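Local atomic coordinates of beta-fructofuranosidase (PDB entry 3WPU), a protein that belongs to the levansucrase/invertase family of the beta-fructosidase clan and is built, as in its relatives, around a five-bladed beta-propeller. Residues Asn86-Gly92 with Ala486-Thr492; Ala53-Pro58 with Thr467-Tyr471; Ser299-Gln304 with Thr359-Gly363; Thr275-Leu281 with Val293-Asn297; Val147-Ile151 with Phe219-Asp224. All blocks are in the same frame, centred on the assembly; numbering follows the deposited sequence.

Contact 1 (Asn86-Gly92 with Ala486-Thr492); sequences NQYSVNG and ANKHLFT
Strands 88-90 and 488-492 run parallel, axes 4.6 Å apart at a crossing angle of -24°. Asn86 (chi1 m) accepts at OD1 from Asn487 ND2 (2.9 Å), while Asn487 OD1 receives Gln87 N at 2.9 Å. Gln87 O takes Lys488 N at 3.0 Å. A parallel ladder follows: Tyr88 beside Lys488, Ser89 beside His489 and Val90 beside Leu490. Tyr88 offers a ring face to Lys488 CB, 3.6 Å from the centroid (CH-pi), and its OH bonds Asp82. Ser89 N reaches Lys488 O (3.1 Å) and Ser89 O accepts from Leu490 N (2.9 Å); on the other face, Ser89 OG (chi1 p) bonds His489 ND1 at 2.8 Å, and Asp502 holds His489 NE2. Val90 CG1 packs 4.3 Å from Leu490 CD2. Asn91, at phi/psi 44/46, ends the strand: its N binds Leu490 O (2.8 Å), and its amide imitates a further backbone rung, OD1 accepting Thr492 N and ND2 donating to Thr492 O, both 2.8 Å. At Gly92 (92/6) a CB would jam against Asn91 O, so glycine suits. Strand 93-102 runs antiparallel to 88-90 and 496-500 to 488-493, with this parallel pair between them; Phe491 meets Phe516 of helix 514-520 edge-to-face.

Contact 2 (Ala53-Pro58 with Thr467-Tyr471); sequences ASVTMP and TAVDY
Strand 467-469 is an outermost strand of a four-stranded antiparallel sheet, consistent with a propeller blade, and the turn 53-58 packs along it. Ala53-Thr56 form a type I-like turn (Ser54 -68/-18, Val55 -122/20), with Thr56 N bonded to Ala53 O at 3.2 Å. That carbonyl also accepts from Tyr471 OH at 2.7 Å; chi1 m carries the phenol back over the turn, and a tyrosine is long enough to reach it. Ser54, its CA 4.7 Å from that of Ala468, is the other hub. Ser54 O accepts from Val469 N (2.9 Å) and from a water whose oxygen is 2.9 Å away, and receives a CA-H...O contact from Ala468 CA at 3.3 Å. The same water donates to Thr467 OG1 (2.7 Å), a hydroxyl also bonded to Asn386. A second water links Ser54 OG (2.8 Å) to Thr467 O (2.7 Å), so the small polar serine suits a solvated edge. Thr56 OG1 is satisfied by Pro52 and Asn49, and Asp470 makes a salt bridge with Lys455. Val469 (chi1 t) points into the turn, CG2 3.4 Å from Thr56 O; the apolar packing is Val469 CG1 to Pro58 CD (3.8 Å) and Tyr471 CE1 to Pro58 CG (4.0 Å).

Contact 3 (Ser299-Gln304 with Thr359-Gly363); sequences SGATYQ and TFAAG
Gln304, Ala361 and Ala362 account for most of this small packing contact, which has no hydrogen bond across it. Gln304 follows a short 3-10 turn and has extended backbone angles (-112/96). Its side chain points toward the 359-363 segment, extended at Phe360-Ala362, with chi1 m and chi2 p, laying CG 3.4 Å from Thr359 O and bringing the rest of the side chain against Ala361. Ala361 (-68/167) also points inward, and its CB meets Ala301 CB at 3.8 Å, with the two CA atoms only 4.8 Å apart: methyl groups suit so close a backbone approach. Ala362 (-50/135) turns its CB to Ser299, 3.9 Å from Ser299 O and 4.0 Å from Ser299 OG. The turn is held from within. Ser299 (chi1 p) accepts Ala301 N at its OG, 3.0 Å, an ST turn, and the same hydroxyl bonds back to Val296 O. Gly300 takes a phi of 105° just after the helix, a conformation at which a CB would jam against the preceding carbonyl; Gly300 O then accepts Tyr303 N at 3.1 Å, and Ala301 O accepts Gln304 N at 3.0 Å. The contact thus joins the link between helix 293-297 and strand 305-313 to the loop that follows strand 348-355. Arg30 of helix 30-38 touches both Ala301 and Ala361 and bonds Ala362 O, while Val333 pairs with the backbone of Ala361.

Contact 4 (Thr275-Leu281 with Val293-Asn297); sequences TCNEADL and VDDVN
Asn297 grips the backbone of Cys276: its OD1 accepts Cys276 N at 2.8 Å with a nearly straight bond, and its ND2 makes a weak bond of 3.4 Å to Cys276 O. An asparagine (chi1 m) suits this place because one amide supplies both an acceptor and a donor to an extended residue (Cys276, -108/158). Next along the chain, a capping box starts helix 278-281. Asn277, the N-cap (chi1 p), accepts Asp280 N at OD1, 3.0 Å, and Asp280 OD2 accepts from Asn277 N at 2.9 Å. The partner helix 293-297 is a single short turn closed by Asn297 N to Val293 O, 2.9 Å. Packing spreads outward from there. Val293 (chi1 t) sets CG1 3.5 Å from Cys276 O and CG2 3.8 Å from Glu278 CG, while Leu281 (chi1 m, chi2 p) places CD2 4.1 Å from Val293 CG2 and 3.9 Å from Val296 CG2. Branched apolar residues fill the space between the two turns. CA atoms approach to 6.0 Å at both Thr275-Asn297 and Asn277-Val293. Since Cys276 is also in a disulfide with Cys332, this residue is fixed twice, covalently through SG and by hydrogen bonding through its main chain.

Contact 5 (Val147-Ile151 with Phe219-Asp224); sequences VTGQI and FNKVTD
Val147-Ile151, which has helical backbone angles but lacks regular helix bonding, packs against strand residues 219-224. The hydrogen bonds centre on Gln150 (chi1 p, chi2 t). Gln150 OE1 accepts Val222 N at 2.8 Å, almost linearly; Gln150 NE2 donates to Val147 O at 2.9 Å within its own turn and weakly to Asn220 O at 3.4 Å. A water bridges Ile151 O (2.7 Å) and Asp224 OD2 (2.8 Å), an oxygen also in a salt bridge with Arg199. Apolar contacts gather round Val222 (chi1 t): its CG2 lies 4.0 Å from Val147 CG1, its CG1 3.9 Å from Ile151 CG2, and Ile151 CG2 also reaches Asp224 CB at 4.0 Å. The nearest CA atoms across the segments are Val147-Asn220 (6.5 Å), Thr148-Val222 (6.3 Å) and Ile151-Asp224 (6.2 Å). Strand 197-210 bonds the backbone of Phe219 and Thr223, whereas Val222 N is served by a glutamine side chain: the amide satisfies it much as a neighbouring strand's carbonyl would, with beta-branched residues packed beside it.

Contact 1 is the buried one, a true strand pairing with a backbone ladder; the other four are partly buried and join loops or short turns to their partners. Contacts 1 and 5 both reach the large mixed sheet, with centres 27 Å apart, but in contact 5 the polar link is a side-chain amide rather than a backbone ladder. Contact 2, on an outermost strand of a smaller sheet, relies on two bridging waters beside its direct bonds. Contacts 3 and 4 form one patch across the chain's centre from contact 1: they touch where Thr302 CG2 lies 3.2 Å from Asn297 OD1, and Arg30 packs against both. Contact 4 is polar plus apolar; contact 3 packs a glutamine and alanines with no hydrogen bond across.

Contact 1 (Asn86-Gly92 with Ala486-Thr492)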
# COMPACT_ATOMS: atom_id res chain seq x y z
N ASN A 86 5.04 13.10 0.65
CA ASN A 86 6.48 13.20 0.49
C ASN A 86 7.13 12.25 1.46
O ASN A 86 6.57 11.99 2.54
CB ASN A 86 6.97 14.61 0.79
CG ASN A 86 6.47 15.61 -0.21
OD1 ASN A 86 6.63 15.42 -1.40
ND2 ASN A 86 5.85 16.70 0.29
N GLN A 87 8.28 11.71 1.06
CA GLN A 87 9.01 10.70 1.82
C GLN A 87 10.25 11.29 2.46
O GLN A 87 11.00 12.04 1.82
CB GLN A 87 9.33 9.50 0.92
CG GLN A 87 8.04 8.93 0.32
CD GLN A 87 8.17 7.69 -0.53
OE1 GLN A 87 7.14 7.11 -0.93
NE2 GLN A 87 9.38 7.26 -0.80
N TYR A 88 10.47 10.94 3.73
CA TYR A 88 11.45 11.62 4.57
C TYR A 88 12.66 10.83 5.07
O TYR A 88 12.57 9.66 5.44
CB TYR A 88 10.75 12.17 5.79
CG TYR A 88 9.99 13.43 5.51
CD1 TYR A 88 8.78 13.40 4.84
CD2 TYR A 88 10.49 14.67 5.92
CE1 TYR A 88 8.08 14.55 4.56
CE2 TYR A 88 9.79 15.84 5.64
CZ TYR A 88 8.60 15.77 4.95
OH TYR A 88 7.87 16.91 4.68
N SER A 89 13.79 11.54 5.11
CA SER A 89 14.93 11.17 5.94
C SER A 89 14.87 12.06 7.17
O SER A 89 14.28 13.15 7.11
CB SER A 89 16.25 11.36 5.18
OG SER A 89 16.47 12.73 4.90
N VAL A 90 15.47 11.61 8.27
CA VAL A 90 15.57 12.40 9.51
C VAL A 90 17.04 12.44 9.93
O VAL A 90 17.70 11.41 10.08
CB VAL A 90 14.71 11.84 10.67
CG1 VAL A 90 14.79 12.75 11.89
CG2 VAL A 90 13.25 11.68 10.24
N ASN A 91 17.58 13.65 10.05
CA ASN A 91 18.97 13.83 10.42
C ASN A 91 19.94 12.90 9.69
O ASN A 91 20.83 12.32 10.29
CB ASN A 91 19.11 13.75 11.94
CG ASN A 91 18.50 14.97 12.61
OD1 ASN A 91 17.89 15.80 11.96
ND2 ASN A 91 18.67 15.08 13.92
N GLY A 92 19.75 12.80 8.38
CA GLY A 92 20.65 12.10 7.50
C GLY A 92 20.33 10.65 7.25
O GLY A 92 21.09 9.97 6.58
N ALA A 486 13.92 9.09 -0.13
CA ALA A 486 13.34 10.29 0.49
C ALA A 486 13.50 11.46 -0.46
O ALA A 486 14.58 11.65 -1.02
CB ALA A 486 14.03 10.58 1.81
N ASN A 487 12.44 12.24 -0.65
CA ASN A 487 12.53 13.49 -1.41
C ASN A 487 12.44 14.72 -0.51
O ASN A 487 12.59 15.85 -0.98
CB ASN A 487 11.46 13.55 -2.52
CG ASN A 487 10.05 13.51 -1.97
OD1 ASN A 487 9.67 12.56 -1.28
ND2 ASN A 487 9.27 14.54 -2.28
N LYS A 488 12.25 14.51 0.79
CA LYS A 488 12.34 15.60 1.76
C LYS A 488 13.25 15.14 2.89
O LYS A 488 13.34 13.96 3.19
CB LYS A 488 10.97 15.97 2.32
CG LYS A 488 9.99 16.48 1.28
CD LYS A 488 10.38 17.83 0.70
CE LYS A 488 9.29 18.36 -0.21
NZ LYS A 488 9.74 19.57 -0.97
N HIS A 489 13.95 16.09 3.48
CA HIS A 489 14.96 15.79 4.49
C HIS A 489 14.74 16.66 5.69
O HIS A 489 14.88 17.88 5.62
CB HIS A 489 16.34 16.03 3.88
CG HIS A 489 16.49 15.34 2.57
ND1 HIS A 489 16.78 13.99 2.47
CD2 HIS A 489 16.28 15.78 1.31
CE1 HIS A 489 16.80 13.65 1.20
NE2 HIS A 489 16.49 14.71 0.47
N LEU A 490 14.38 16.01 6.79
CA LEU A 490 14.14 16.69 8.05
C LEU A 490 15.46 16.81 8.79
O LEU A 490 16.22 15.84 8.92
CB LEU A 490 13.12 15.90 8.88
CG LEU A 490 12.74 16.51 10.23
CD1 LEU A 490 12.16 17.90 10.06
CD2 LEU A 490 11.76 15.62 10.97
N PHE A 491 15.73 18.03 9.26
CA PHE A 491 16.85 18.28 10.16
C PHE A 491 16.26 18.86 11.43
O PHE A 491 15.60 19.89 11.38
CB PHE A 491 17.84 19.22 9.51
CG PHE A 491 18.49 18.65 8.30
CD1 PHE A 491 19.31 17.54 8.42
CD2 PHE A 491 18.27 19.19 7.05
CE1 PHE A 491 19.92 16.99 7.30
CE2 PHE A 491 18.87 18.65 5.92
CZ PHE A 491 19.70 17.55 6.05
N THR A 492 16.46 18.16 12.55
CA THR A 492 15.76 18.49 13.79
C THR A 492 16.67 18.25 15.01
O THR A 492 17.46 17.30 15.05
CB THR A 492 14.45 17.68 13.92
OG1 THR A 492 13.74 18.06 15.10
CG2 THR A 492 14.72 16.18 13.94
O HOH W 1 17.70 14.26 6.80

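Contact 2 (Ala53-Pro58 with Thr467-Tyr471)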
# COMPACT_ATOMS: atom_id res chain seq x y z
N ALA A 53 2.27 -4.92 -22.23
CA ALA A 53 3.53 -4.59 -21.57
C ALA A 53 3.43 -3.29 -20.79
O ALA A 53 4.02 -3.15 -19.71
CB ALA A 53 4.66 -4.52 -22.59
N SER A 54 2.62 -2.37 -21.28
CA SER A 54 2.52 -1.05 -20.65
C SER A 54 1.86 -1.07 -19.26
O SER A 54 1.97 -0.09 -18.52
CB SER A 54 1.79 -0.05 -21.55
OG SER A 54 0.45 -0.45 -21.75
N VAL A 55 1.14 -2.13 -18.93
CA VAL A 55 0.52 -2.25 -17.63
C VAL A 55 0.99 -3.51 -16.89
O VAL A 55 0.33 -3.98 -15.95
CB VAL A 55 -1.03 -2.22 -17.75
CG1 VAL A 55 -1.51 -0.85 -18.23
CG2 VAL A 55 -1.57 -3.36 -18.60
N THR A 56 2.13 -4.03 -17.33
CA THR A 56 2.79 -5.16 -16.68
C THR A 56 4.12 -4.74 -16.04
O THR A 56 4.97 -4.10 -16.68
CB THR A 56 3.03 -6.29 -17.69
OG1 THR A 56 1.79 -6.76 -18.22
CG2 THR A 56 3.78 -7.46 -17.05
N MET A 57 4.31 -5.12 -14.78
CA MET A 57 5.57 -4.87 -14.08
C MET A 57 6.72 -5.58 -14.77
O MET A 57 6.58 -6.73 -15.12
CB MET A 57 5.47 -5.38 -12.64
CG MET A 57 6.61 -4.96 -11.74
SD MET A 57 6.38 -5.60 -10.06
CE MET A 57 7.99 -5.19 -9.35
N PRO A 58 7.87 -4.90 -14.93
CA PRO A 58 9.08 -5.58 -15.40
C PRO A 58 9.37 -6.82 -14.62
O PRO A 58 9.14 -6.87 -13.41
CB PRO A 58 10.18 -4.52 -15.22
CG PRO A 58 9.45 -3.20 -15.29
CD PRO A 58 8.07 -3.45 -14.77
N THR A 467 -1.92 4.99 -17.86
CA THR A 467 -0.61 4.86 -17.26
C THR A 467 0.24 3.95 -18.15
O THR A 467 -0.31 3.20 -18.96
CB THR A 467 -0.66 4.23 -15.84
OG1 THR A 467 -1.07 2.85 -15.91
CG2 THR A 467 -1.60 4.97 -14.95
N ALA A 468 1.55 4.03 -17.98
CA ALA A 468 2.48 3.20 -18.75
C ALA A 468 3.74 2.97 -17.97
O ALA A 468 4.36 3.91 -17.46
CB ALA A 468 2.83 3.85 -20.09
N VAL A 469 4.19 1.73 -17.96
CA VAL A 469 5.44 1.40 -17.34
C VAL A 469 6.59 2.03 -18.12
O VAL A 469 6.59 2.01 -19.36
CB VAL A 469 5.61 -0.11 -17.31
CG1 VAL A 469 7.04 -0.52 -16.96
CG2 VAL A 469 4.63 -0.70 -16.29
N ASP A 470 7.55 2.59 -17.40
CA ASP A 470 8.74 3.18 -18.01
C ASP A 470 9.84 2.11 -18.07
O ASP A 470 10.55 1.89 -17.11
CB ASP A 470 9.21 4.41 -17.25
CG ASP A 470 10.42 5.07 -17.89
OD1 ASP A 470 10.86 4.57 -18.97
OD2 ASP A 470 10.93 6.05 -17.32
N TYR A 471 9.96 1.48 -19.23
CA TYR A 471 10.98 0.45 -19.44
C TYR A 471 12.40 1.04 -19.67
O TYR A 471 13.37 0.27 -19.79
CB TYR A 471 10.57 -0.47 -20.58
CG TYR A 471 9.49 -1.46 -20.20
CD1 TYR A 471 9.81 -2.66 -19.57
CD2 TYR A 471 8.15 -1.19 -20.47
CE1 TYR A 471 8.82 -3.57 -19.23
CE2 TYR A 471 7.16 -2.09 -20.14
CZ TYR A 471 7.49 -3.28 -19.52
OH TYR A 471 6.49 -4.18 -19.21
O HOH W 2 1.11 1.30 -16.18
O HOH W 3 -0.71 2.09 -21.34

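Contact 3 (Ser299-Gln304 with Thr359-Gly363)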
# COMPACT_ATOMS: atom_id res chain seq x y z
N SER A 299 -24.21 -16.86 -8.67
CA SER A 299 -22.92 -17.39 -9.10
C SER A 299 -21.89 -17.65 -8.00
O SER A 299 -20.92 -18.39 -8.22
CB SER A 299 -22.27 -16.42 -10.09
OG SER A 299 -21.85 -15.24 -9.42
N GLY A 300 -22.08 -17.05 -6.84
CA GLY A 300 -21.03 -17.04 -5.81
C GLY A 300 -20.34 -15.68 -5.71
O GLY A 300 -19.64 -15.40 -4.75
N ALA A 301 -20.52 -14.85 -6.74
CA ALA A 301 -19.85 -13.53 -6.80
C ALA A 301 -20.22 -12.62 -5.63
O ALA A 301 -19.47 -11.70 -5.29
CB ALA A 301 -20.19 -12.84 -8.10
N THR A 302 -21.35 -12.90 -5.00
CA THR A 302 -21.80 -12.07 -3.87
C THR A 302 -20.93 -12.22 -2.64
O THR A 302 -21.05 -11.43 -1.73
CB THR A 302 -23.25 -12.38 -3.46
OG1 THR A 302 -23.36 -13.77 -3.07
CG2 THR A 302 -24.19 -12.06 -4.60
N TYR A 303 -20.08 -13.25 -2.60
CA TYR A 303 -19.08 -13.39 -1.55
C TYR A 303 -17.82 -12.51 -1.74
O TYR A 303 -16.95 -12.48 -0.87
CB TYR A 303 -18.68 -14.86 -1.45
CG TYR A 303 -19.86 -15.76 -1.11
CD1 TYR A 303 -20.63 -15.53 0.02
CD2 TYR A 303 -20.20 -16.85 -1.92
CE1 TYR A 303 -21.70 -16.34 0.35
CE2 TYR A 303 -21.28 -17.68 -1.60
CZ TYR A 303 -22.03 -17.41 -0.47
OH TYR A 303 -23.12 -18.21 -0.12
N GLN A 304 -17.73 -11.81 -2.86
CA GLN A 304 -16.62 -10.88 -3.13
C GLN A 304 -17.17 -9.45 -3.14
O GLN A 304 -17.70 -9.00 -4.16
CB GLN A 304 -15.97 -11.21 -4.47
CG GLN A 304 -15.09 -12.46 -4.43
CD GLN A 304 -15.88 -13.75 -4.55
OE1 GLN A 304 -16.71 -13.91 -5.45
NE2 GLN A 304 -15.61 -14.70 -3.64
N THR A 359 -8.79 -13.57 -5.79
CA THR A 359 -9.87 -12.89 -5.11
C THR A 359 -10.91 -12.32 -6.07
O THR A 359 -11.92 -11.81 -5.62
CB THR A 359 -9.32 -11.76 -4.23
OG1 THR A 359 -8.42 -10.98 -5.01
CG2 THR A 359 -8.60 -12.30 -3.03
N PHE A 360 -10.68 -12.39 -7.38
CA PHE A 360 -11.70 -12.00 -8.34
C PHE A 360 -12.92 -12.92 -8.28
O PHE A 360 -12.79 -14.14 -8.16
CB PHE A 360 -11.18 -11.94 -9.78
CG PHE A 360 -10.40 -10.68 -10.09
CD1 PHE A 360 -11.07 -9.46 -10.28
CD2 PHE A 360 -9.02 -10.70 -10.25
CE1 PHE A 360 -10.36 -8.31 -10.59
CE2 PHE A 360 -8.31 -9.54 -10.55
CZ PHE A 360 -8.99 -8.33 -10.71
N ALA A 361 -14.10 -12.33 -8.41
CA ALA A 361 -15.35 -13.08 -8.40
C ALA A 361 -15.53 -13.98 -9.61
O ALA A 361 -14.88 -13.81 -10.66
CB ALA A 361 -16.51 -12.11 -8.35
N ALA A 362 -16.52 -14.86 -9.49
CA ALA A 362 -16.88 -15.73 -10.59
C ALA A 362 -17.06 -14.97 -11.90
O ALA A 362 -17.68 -13.90 -11.94
CB ALA A 362 -18.12 -16.54 -10.26
N GLY A 363 -16.49 -15.51 -12.96
CA GLY A 363 -16.59 -14.92 -14.29
C GLY A 363 -15.56 -13.82 -14.55
O GLY A 363 -15.45 -13.35 -15.68

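Contact 4 (Thr275-Leu281 with Val293-Asn297)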
# COMPACT_ATOMS: atom_id res chain seq x y z
N THR A 275 -26.21 -9.10 -1.87
CA THR A 275 -26.61 -9.13 -3.26
C THR A 275 -25.94 -8.00 -4.03
O THR A 275 -25.47 -7.01 -3.46
CB THR A 275 -28.12 -8.95 -3.40
OG1 THR A 275 -28.49 -7.70 -2.81
CG2 THR A 275 -28.86 -10.10 -2.73
N CYS A 276 -25.91 -8.18 -5.34
CA CYS A 276 -25.44 -7.14 -6.23
C CYS A 276 -26.63 -6.57 -6.98
O CYS A 276 -27.70 -7.17 -7.03
CB CYS A 276 -24.32 -7.68 -7.12
SG CYS A 276 -22.83 -7.96 -6.12
N ASN A 277 -26.48 -5.36 -7.49
CA ASN A 277 -27.53 -4.72 -8.27
C ASN A 277 -27.03 -4.34 -9.65
O ASN A 277 -25.88 -4.63 -10.00
CB ASN A 277 -28.10 -3.53 -7.50
CG ASN A 277 -27.09 -2.42 -7.27
OD1 ASN A 277 -26.12 -2.26 -8.02
ND2 ASN A 277 -27.32 -1.65 -6.22
N GLU A 278 -27.88 -3.69 -10.45
CA GLU A 278 -27.51 -3.33 -11.82
C GLU A 278 -26.27 -2.44 -11.88
O GLU A 278 -25.46 -2.57 -12.79
CB GLU A 278 -28.67 -2.62 -12.54
CG GLU A 278 -29.73 -3.59 -13.02
CD GLU A 278 -30.86 -2.90 -13.77
OE1 GLU A 278 -31.86 -3.59 -14.06
OE2 GLU A 278 -30.76 -1.69 -14.06
N ALA A 279 -26.14 -1.54 -10.91
CA ALA A 279 -25.01 -0.61 -10.89
C ALA A 279 -23.68 -1.31 -10.60
O ALA A 279 -22.66 -0.91 -11.14
CB ALA A 279 -25.27 0.51 -9.90
N ASP A 280 -23.70 -2.34 -9.77
CA ASP A 280 -22.51 -3.17 -9.53
C ASP A 280 -22.10 -3.90 -10.82
O ASP A 280 -20.91 -4.01 -11.13
CB ASP A 280 -22.76 -4.24 -8.47
CG ASP A 280 -23.11 -3.67 -7.12
OD1 ASP A 280 -22.47 -2.72 -6.63
OD2 ASP A 280 -24.04 -4.24 -6.53
N LEU A 281 -23.09 -4.37 -11.57
CA LEU A 281 -22.80 -5.03 -12.86
C LEU A 281 -22.27 -4.03 -13.88
O LEU A 281 -21.26 -4.27 -14.54
CB LEU A 281 -24.03 -5.79 -13.38
CG LEU A 281 -24.15 -7.22 -12.89
CD1 LEU A 281 -24.18 -7.34 -11.38
CD2 LEU A 281 -25.42 -7.81 -13.51
N VAL A 293 -28.63 -9.52 -13.23
CA VAL A 293 -28.50 -9.45 -11.78
C VAL A 293 -28.76 -10.82 -11.15
O VAL A 293 -27.97 -11.29 -10.30
CB VAL A 293 -29.43 -8.35 -11.17
CG1 VAL A 293 -29.58 -8.52 -9.67
CG2 VAL A 293 -28.91 -6.95 -11.49
N ASP A 294 -29.82 -11.50 -11.58
CA ASP A 294 -30.11 -12.84 -11.04
C ASP A 294 -28.97 -13.84 -11.28
O ASP A 294 -28.60 -14.58 -10.36
CB ASP A 294 -31.43 -13.40 -11.60
CG ASP A 294 -32.66 -12.66 -11.10
OD1 ASP A 294 -32.57 -11.88 -10.13
OD2 ASP A 294 -33.74 -12.89 -11.67
N ASP A 295 -28.41 -13.88 -12.49
CA ASP A 295 -27.32 -14.83 -12.76
C ASP A 295 -26.07 -14.53 -11.91
O ASP A 295 -25.40 -15.44 -11.42
CB ASP A 295 -26.92 -14.82 -14.24
CG ASP A 295 -27.95 -15.50 -15.14
OD1 ASP A 295 -28.89 -16.16 -14.63
OD2 ASP A 295 -27.79 -15.39 -16.37
N VAL A 296 -25.74 -13.26 -11.76
CA VAL A 296 -24.58 -12.91 -10.94
C VAL A 296 -24.84 -13.27 -9.46
O VAL A 296 -23.98 -13.85 -8.79
CB VAL A 296 -24.20 -11.43 -11.11
CG1 VAL A 296 -23.12 -11.01 -10.11
CG2 VAL A 296 -23.72 -11.20 -12.54
N ASN A 297 -26.01 -12.92 -8.95
CA ASN A 297 -26.38 -13.26 -7.56
C ASN A 297 -26.40 -14.76 -7.25
O ASN A 297 -26.19 -15.16 -6.08
CB ASN A 297 -27.70 -12.62 -7.18
CG ASN A 297 -27.55 -11.15 -6.84
OD1 ASN A 297 -26.49 -10.70 -6.41
ND2 ASN A 297 -28.61 -10.40 -7.04

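Contact 5 (Val147-Ile151 with Phe219-Asp224)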
# COMPACT_ATOMS: atom_id res chain seq x y z
N VAL A 147 2.77 -4.46 24.22
CA VAL A 147 2.31 -3.08 24.10
C VAL A 147 1.05 -2.99 23.22
O VAL A 147 0.10 -2.30 23.56
CB VAL A 147 3.41 -2.14 23.56
CG1 VAL A 147 2.86 -0.79 23.15
CG2 VAL A 147 4.50 -1.95 24.62
N THR A 148 1.06 -3.66 22.07
CA THR A 148 -0.06 -3.52 21.14
C THR A 148 -1.33 -4.25 21.59
O THR A 148 -2.43 -4.01 21.09
CB THR A 148 0.33 -3.88 19.70
OG1 THR A 148 0.72 -5.27 19.61
CG2 THR A 148 1.45 -2.99 19.23
N GLY A 149 -1.18 -5.10 22.60
CA GLY A 149 -2.30 -5.78 23.22
C GLY A 149 -3.17 -4.87 24.06
O GLY A 149 -4.27 -5.24 24.40
N GLN A 150 -2.70 -3.66 24.36
CA GLN A 150 -3.40 -2.81 25.33
C GLN A 150 -4.85 -2.44 25.04
O GLN A 150 -5.62 -2.21 25.97
CB GLN A 150 -2.60 -1.56 25.64
CG GLN A 150 -2.22 -0.67 24.51
CD GLN A 150 -1.23 0.38 24.99
OE1 GLN A 150 -1.58 1.52 25.14
NE2 GLN A 150 -0.05 -0.04 25.34
N ILE A 151 -5.21 -2.35 23.76
CA ILE A 151 -6.54 -1.83 23.38
C ILE A 151 -7.66 -2.85 23.45
O ILE A 151 -8.84 -2.48 23.36
CB ILE A 151 -6.51 -1.19 21.97
CG1 ILE A 151 -6.24 -2.23 20.87
CG2 ILE A 151 -5.53 -0.03 21.94
CD1 ILE A 151 -6.28 -1.68 19.46
N PHE A 219 6.55 4.85 21.41
CA PHE A 219 5.73 3.70 21.00
C PHE A 219 5.33 2.84 22.21
O PHE A 219 5.33 1.63 22.18
CB PHE A 219 6.44 2.89 19.91
CG PHE A 219 6.69 3.68 18.66
CD1 PHE A 219 5.62 4.16 17.90
CD2 PHE A 219 7.99 3.97 18.24
CE1 PHE A 219 5.85 4.87 16.74
CE2 PHE A 219 8.22 4.66 17.07
CZ PHE A 219 7.15 5.15 16.34
N ASN A 220 4.97 3.54 23.28
CA ASN A 220 4.62 2.93 24.56
C ASN A 220 3.11 2.83 24.77
O ASN A 220 2.64 2.06 25.60
CB ASN A 220 5.25 3.70 25.74
CG ASN A 220 5.10 5.21 25.63
OD1 ASN A 220 4.15 5.81 26.14
ND2 ASN A 220 6.05 5.85 24.95
N LYS A 221 2.36 3.64 24.01
CA LYS A 221 0.93 3.79 24.15
C LYS A 221 0.29 3.60 22.78
O LYS A 221 0.78 4.16 21.81
CB LYS A 221 0.66 5.23 24.62
CG LYS A 221 -0.80 5.60 24.76
CD LYS A 221 -1.40 4.90 25.94
CE LYS A 221 -2.80 5.43 26.28
NZ LYS A 221 -3.42 4.48 27.25
N VAL A 222 -0.76 2.80 22.73
CA VAL A 222 -1.54 2.59 21.49
C VAL A 222 -2.96 3.13 21.67
O VAL A 222 -3.62 2.79 22.66
CB VAL A 222 -1.57 1.11 21.10
CG1 VAL A 222 -2.39 0.91 19.84
CG2 VAL A 222 -0.15 0.59 20.93
N THR A 223 -3.41 3.95 20.72
CA THR A 223 -4.75 4.50 20.72
C THR A 223 -5.61 3.79 19.70
O THR A 223 -5.23 3.68 18.53
CB THR A 223 -4.71 5.99 20.39
OG1 THR A 223 -3.82 6.66 21.30
CG2 THR A 223 -6.11 6.61 20.49
N ASP A 224 -6.78 3.35 20.13
CA ASP A 224 -7.73 2.62 19.28
C ASP A 224 -8.53 3.66 18.51
O ASP A 224 -9.22 4.49 19.11
CB ASP A 224 -8.62 1.78 20.21
CG ASP A 224 -9.58 0.87 19.49
OD1 ASP A 224 -9.69 0.91 18.24
OD2 ASP A 224 -10.28 0.13 20.21
O HOH W 4 -9.91 0.01 22.97